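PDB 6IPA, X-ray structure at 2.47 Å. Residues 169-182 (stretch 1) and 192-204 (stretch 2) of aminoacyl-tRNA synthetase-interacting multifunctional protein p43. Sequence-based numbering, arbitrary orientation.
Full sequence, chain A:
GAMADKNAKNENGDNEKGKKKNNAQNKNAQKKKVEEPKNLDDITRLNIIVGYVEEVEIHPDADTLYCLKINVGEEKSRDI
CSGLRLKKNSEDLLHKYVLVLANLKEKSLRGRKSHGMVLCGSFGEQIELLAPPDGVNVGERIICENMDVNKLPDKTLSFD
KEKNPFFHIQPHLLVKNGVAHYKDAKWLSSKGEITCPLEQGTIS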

# COMPACT_ATOMS: atom_id res chain seq x y z
N ILE A 169 -5.31 11.64 -6.26
CA ILE A 169 -4.16 11.09 -6.95
C ILE A 169 -4.49 9.73 -7.60
O ILE A 169 -4.03 9.43 -8.72
CB ILE A 169 -3.03 10.89 -5.93
CG1 ILE A 169 -2.55 12.26 -5.37
CG2 ILE A 169 -1.90 10.11 -6.55
CD1 ILE A 169 -1.76 12.22 -4.06
N GLN A 170 -5.29 8.94 -6.87
CA GLN A 170 -5.60 7.56 -7.21
C GLN A 170 -5.88 7.31 -8.69
O GLN A 170 -5.25 6.43 -9.28
CB GLN A 170 -6.76 7.04 -6.35
CG GLN A 170 -7.15 5.61 -6.60
CD GLN A 170 -7.95 5.00 -5.48
OE1 GLN A 170 -8.84 5.64 -4.90
NE2 GLN A 170 -7.65 3.74 -5.16
N PRO A 171 -6.72 8.14 -9.33
CA PRO A 171 -7.03 7.87 -10.76
C PRO A 171 -5.83 7.87 -11.69
O PRO A 171 -5.91 7.37 -12.79
CB PRO A 171 -7.97 9.01 -11.15
CG PRO A 171 -8.49 9.54 -9.84
CD PRO A 171 -7.34 9.39 -8.88
N HIS A 172 -4.71 8.43 -11.25
CA HIS A 172 -3.51 8.45 -12.04
C HIS A 172 -2.54 7.38 -11.59
O HIS A 172 -1.46 7.29 -12.16
CB HIS A 172 -2.85 9.82 -11.86
CG HIS A 172 -3.74 10.97 -12.20
ND1 HIS A 172 -4.21 11.20 -13.47
CD2 HIS A 172 -4.23 11.97 -11.42
CE1 HIS A 172 -4.97 12.28 -13.47
NE2 HIS A 172 -5.01 12.76 -12.23
N LEU A 173 -2.91 6.58 -10.58
CA LEU A 173 -2.10 5.42 -10.14
C LEU A 173 -2.42 4.07 -10.87
O LEU A 173 -3.43 3.40 -10.57
CB LEU A 173 -2.24 5.22 -8.62
CG LEU A 173 -1.77 6.34 -7.69
CD1 LEU A 173 -1.98 5.93 -6.26
CD2 LEU A 173 -0.33 6.70 -7.88
N LEU A 174 -1.51 3.66 -11.77
CA LEU A 174 -1.74 2.52 -12.67
C LEU A 174 -0.56 1.56 -12.69
O LEU A 174 0.59 1.96 -12.43
CB LEU A 174 -1.98 3.00 -14.12
CG LEU A 174 -3.16 3.97 -14.36
CD1 LEU A 174 -3.19 4.39 -15.82
CD2 LEU A 174 -4.52 3.37 -13.96
N VAL A 175 -0.84 0.30 -13.01
CA VAL A 175 0.26 -0.58 -13.42
C VAL A 175 0.23 -0.60 -14.93
O VAL A 175 -0.82 -0.85 -15.52
CB VAL A 175 0.19 -2.01 -12.81
CG1 VAL A 175 0.08 -1.93 -11.30
CG2 VAL A 175 -0.99 -2.78 -13.34
N LYS A 176 1.37 -0.26 -15.55
CA LYS A 176 1.53 -0.32 -16.99
C LYS A 176 2.72 -1.20 -17.27
O LYS A 176 3.80 -0.97 -16.70
CB LYS A 176 1.69 1.08 -17.59
CG LYS A 176 0.46 1.96 -17.36
CD LYS A 176 0.50 3.35 -18.03
CE LYS A 176 1.26 4.40 -17.23
NZ LYS A 176 1.10 5.81 -17.77
N ASN A 177 2.51 -2.21 -18.12
CA ASN A 177 3.44 -3.35 -18.35
C ASN A 177 4.06 -3.94 -17.08
O ASN A 177 5.27 -4.12 -16.97
CB ASN A 177 4.53 -2.95 -19.35
CG ASN A 177 3.97 -2.55 -20.71
OD1 ASN A 177 2.79 -2.78 -21.05
ND2 ASN A 177 4.84 -1.97 -21.53
N GLY A 178 3.22 -4.22 -16.09
CA GLY A 178 3.67 -4.91 -14.89
C GLY A 178 4.48 -4.04 -13.94
O GLY A 178 5.06 -4.54 -12.97
N VAL A 179 4.51 -2.74 -14.19
CA VAL A 179 5.18 -1.81 -13.27
C VAL A 179 4.19 -0.81 -12.74
O VAL A 179 3.21 -0.49 -13.40
CB VAL A 179 6.33 -1.07 -13.96
CG1 VAL A 179 7.21 -0.40 -12.92
CG2 VAL A 179 7.18 -2.02 -14.79
N ALA A 180 4.42 -0.33 -11.53
CA ALA A 180 3.56 0.68 -10.94
C ALA A 180 4.00 2.08 -11.33
O ALA A 180 5.20 2.39 -11.24
CB ALA A 180 3.59 0.55 -9.42
N HIS A 181 3.03 2.93 -11.69
CA HIS A 181 3.26 4.36 -12.08
C HIS A 181 2.39 5.38 -11.36
O HIS A 181 1.18 5.18 -11.21
CB HIS A 181 2.93 4.57 -13.57
CG HIS A 181 3.83 3.85 -14.50
ND1 HIS A 181 4.00 2.47 -14.48
CD2 HIS A 181 4.63 4.32 -15.49
CE1 HIS A 181 4.86 2.13 -15.43
NE2 HIS A 181 5.25 3.23 -16.07
N TYR A 182 3.01 6.51 -10.97
CA TYR A 182 2.23 7.76 -10.80
C TYR A 182 2.28 8.44 -12.18
O TYR A 182 3.33 8.80 -12.65
CB TYR A 182 2.79 8.65 -9.67
CG TYR A 182 2.13 10.02 -9.62
CD1 TYR A 182 0.88 10.17 -9.08
CD2 TYR A 182 2.76 11.14 -10.14
CE1 TYR A 182 0.26 11.39 -9.07
CE2 TYR A 182 2.15 12.37 -10.13
CZ TYR A 182 0.89 12.50 -9.59
OH TYR A 182 0.24 13.73 -9.56
N GLY A 192 14.95 -1.21 -7.25
CA GLY A 192 14.33 -1.12 -8.55
C GLY A 192 12.82 -0.94 -8.51
O GLY A 192 12.20 -0.90 -7.45
N GLU A 193 12.25 -0.88 -9.71
CA GLU A 193 10.86 -0.56 -9.91
C GLU A 193 9.87 -1.55 -9.24
O GLU A 193 10.14 -2.74 -9.08
CB GLU A 193 10.56 -0.45 -11.41
CG GLU A 193 10.37 -1.81 -12.10
CD GLU A 193 10.50 -1.79 -13.61
OE1 GLU A 193 10.09 -0.83 -14.27
OE2 GLU A 193 11.01 -2.76 -14.17
N ILE A 194 8.72 -1.01 -8.85
CA ILE A 194 7.70 -1.77 -8.16
C ILE A 194 6.93 -2.52 -9.23
O ILE A 194 6.47 -1.92 -10.23
CB ILE A 194 6.76 -0.83 -7.35
CG1 ILE A 194 7.53 -0.10 -6.24
CG2 ILE A 194 5.60 -1.60 -6.75
CD1 ILE A 194 8.22 -0.98 -5.22
N THR A 195 6.81 -3.84 -9.03
CA THR A 195 6.15 -4.74 -9.99
C THR A 195 4.75 -5.22 -9.52
O THR A 195 4.39 -5.19 -8.34
CB THR A 195 7.07 -5.95 -10.35
OG1 THR A 195 7.39 -6.74 -9.16
CG2 THR A 195 8.37 -5.43 -10.97
N CYS A 196 3.96 -5.63 -10.48
CA CYS A 196 2.65 -6.20 -10.21
C CYS A 196 2.47 -7.32 -11.19
O CYS A 196 2.77 -7.11 -12.38
CB CYS A 196 1.57 -5.18 -10.44
SG CYS A 196 -0.03 -5.76 -9.89
N PRO A 197 1.98 -8.49 -10.71
CA PRO A 197 1.86 -9.64 -11.63
C PRO A 197 0.85 -9.44 -12.78
O PRO A 197 0.86 -10.22 -13.73
CB PRO A 197 1.46 -10.81 -10.71
CG PRO A 197 1.91 -10.38 -9.35
CD PRO A 197 1.75 -8.89 -9.31
N LEU A 198 0.01 -8.42 -12.68
CA LEU A 198 -0.93 -8.09 -13.74
C LEU A 198 -0.20 -7.29 -14.82
O LEU A 198 0.79 -6.64 -14.53
CB LEU A 198 -2.11 -7.30 -13.19
CG LEU A 198 -2.68 -7.88 -11.90
CD1 LEU A 198 -3.75 -6.96 -11.31
CD2 LEU A 198 -3.18 -9.31 -12.15
N GLU A 199 -0.69 -7.33 -16.05
CA GLU A 199 -0.03 -6.65 -17.16
C GLU A 199 -0.46 -5.19 -17.09
O GLU A 199 0.37 -4.31 -16.92
CB GLU A 199 -0.34 -7.29 -18.54
CG GLU A 199 -0.33 -8.84 -18.62
CD GLU A 199 1.05 -9.51 -18.52
OE1 GLU A 199 2.06 -8.82 -18.20
OE2 GLU A 199 1.13 -10.74 -18.74
N GLN A 200 -1.77 -4.96 -17.16
CA GLN A 200 -2.38 -3.64 -16.94
C GLN A 200 -3.16 -3.68 -15.62
O GLN A 200 -3.25 -4.75 -15.00
CB GLN A 200 -3.32 -3.28 -18.10
CG GLN A 200 -2.63 -3.18 -19.46
CD GLN A 200 -1.56 -2.08 -19.51
OE1 GLN A 200 -1.68 -1.03 -18.83
NE2 GLN A 200 -0.51 -2.30 -20.32
N GLY A 201 -3.70 -2.53 -15.17
CA GLY A 201 -4.45 -2.47 -13.89
C GLY A 201 -4.50 -1.11 -13.20
O GLY A 201 -3.77 -0.21 -13.58
N THR A 202 -5.37 -0.98 -12.20
CA THR A 202 -5.55 0.22 -11.39
C THR A 202 -5.23 -0.02 -9.91
O THR A 202 -5.45 -1.10 -9.39
CB THR A 202 -7.00 0.71 -11.49
OG1 THR A 202 -7.90 -0.34 -11.10
CG2 THR A 202 -7.29 1.11 -12.92
N ILE A 203 -4.79 1.02 -9.21
CA ILE A 203 -4.14 0.87 -7.92
C ILE A 203 -5.10 1.32 -6.85
O ILE A 203 -5.66 2.40 -6.93
CB ILE A 203 -2.83 1.69 -7.85
CG1 ILE A 203 -1.76 0.99 -8.67
CG2 ILE A 203 -2.34 1.91 -6.42
CD1 ILE A 203 -0.49 1.79 -8.86
N SER A 204 -5.27 0.48 -5.84
CA SER A 204 -6.09 0.79 -4.72
C SER A 204 -5.36 0.32 -3.46
O SER A 204 -4.24 -0.16 -3.58
CB SER A 204 -7.43 0.10 -4.86
OG SER A 204 -7.29 -1.33 -4.85
OXT SER A 204 -5.87 0.42 -2.33
O HOH W 1 -3.07 0.21 -16.87

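Backbone hydrogen bonds do most of the work of joining these two stretches. Stretch 1 folds into a hairpin, its strands 173-176 and 179-182 linked by a type I' turn from Lys-176 to Val-179, and stretch 2 bonds to both strands and to the turn. Cys-196 N donates to Gly-178 O and Ala-180 N to Ile-194 O, each at 2.9 Å; Gly-178 N reaches Glu-199 O at 3.0 Å. Gly-178 is thus held through both its amide and its carbonyl. Its positive phi favours glycine, and Gly-178 CA lies 3.4 Å from Leu-198 O, a CA-H...O contact.

Along the first strand, which runs roughly antiparallel to the strand that includes Thr-202 and Ile-203, Val-175 N donates to Gly-201 O (3.0 Å), while the bond from Ile-203 N to Leu-173 O (3.1 Å) is weak. Gly-201 suits its place twice over: its backbone angles call for glycine, and a CB there would clash with Val-175 CG2. A water beside this pair lies 2.8 Å from Val-175 O and 2.7 Å from Gln-200 OE1, bridging the two carbonyl oxygens.

One side chain adds a direct bond. The extended Gln-170, t at chi1 and chi2, brings its amide NE2 to Ile-203 O at 3.0 Å, nearly linear at 170°, near the chain's end.

The packing centres on Ile-203 and Val-175, the residues most covered by the opposing stretch; in all, 886 Å² is buried. Branched and apolar, both suit a buried strand position. Ile-203 CB meets Leu-173 CB at 3.7 Å, and Ile-203 CD1 lies 4.3 Å from Ala-180 CB, whose small methyl also packs 4.0 Å from Ile-194 CG2. Val-175 CG1 contacts Cys-196 CB (3.7 Å), where the CA-to-CB bond of the compact cysteine points toward stretch 1. On the sheet face carrying Leu-174 and Thr-202, Leu-174 CD2 touches Thr-202 CG2 at 3.7 Å, so the threonine offers its methyl to the leucine at a more exposed margin.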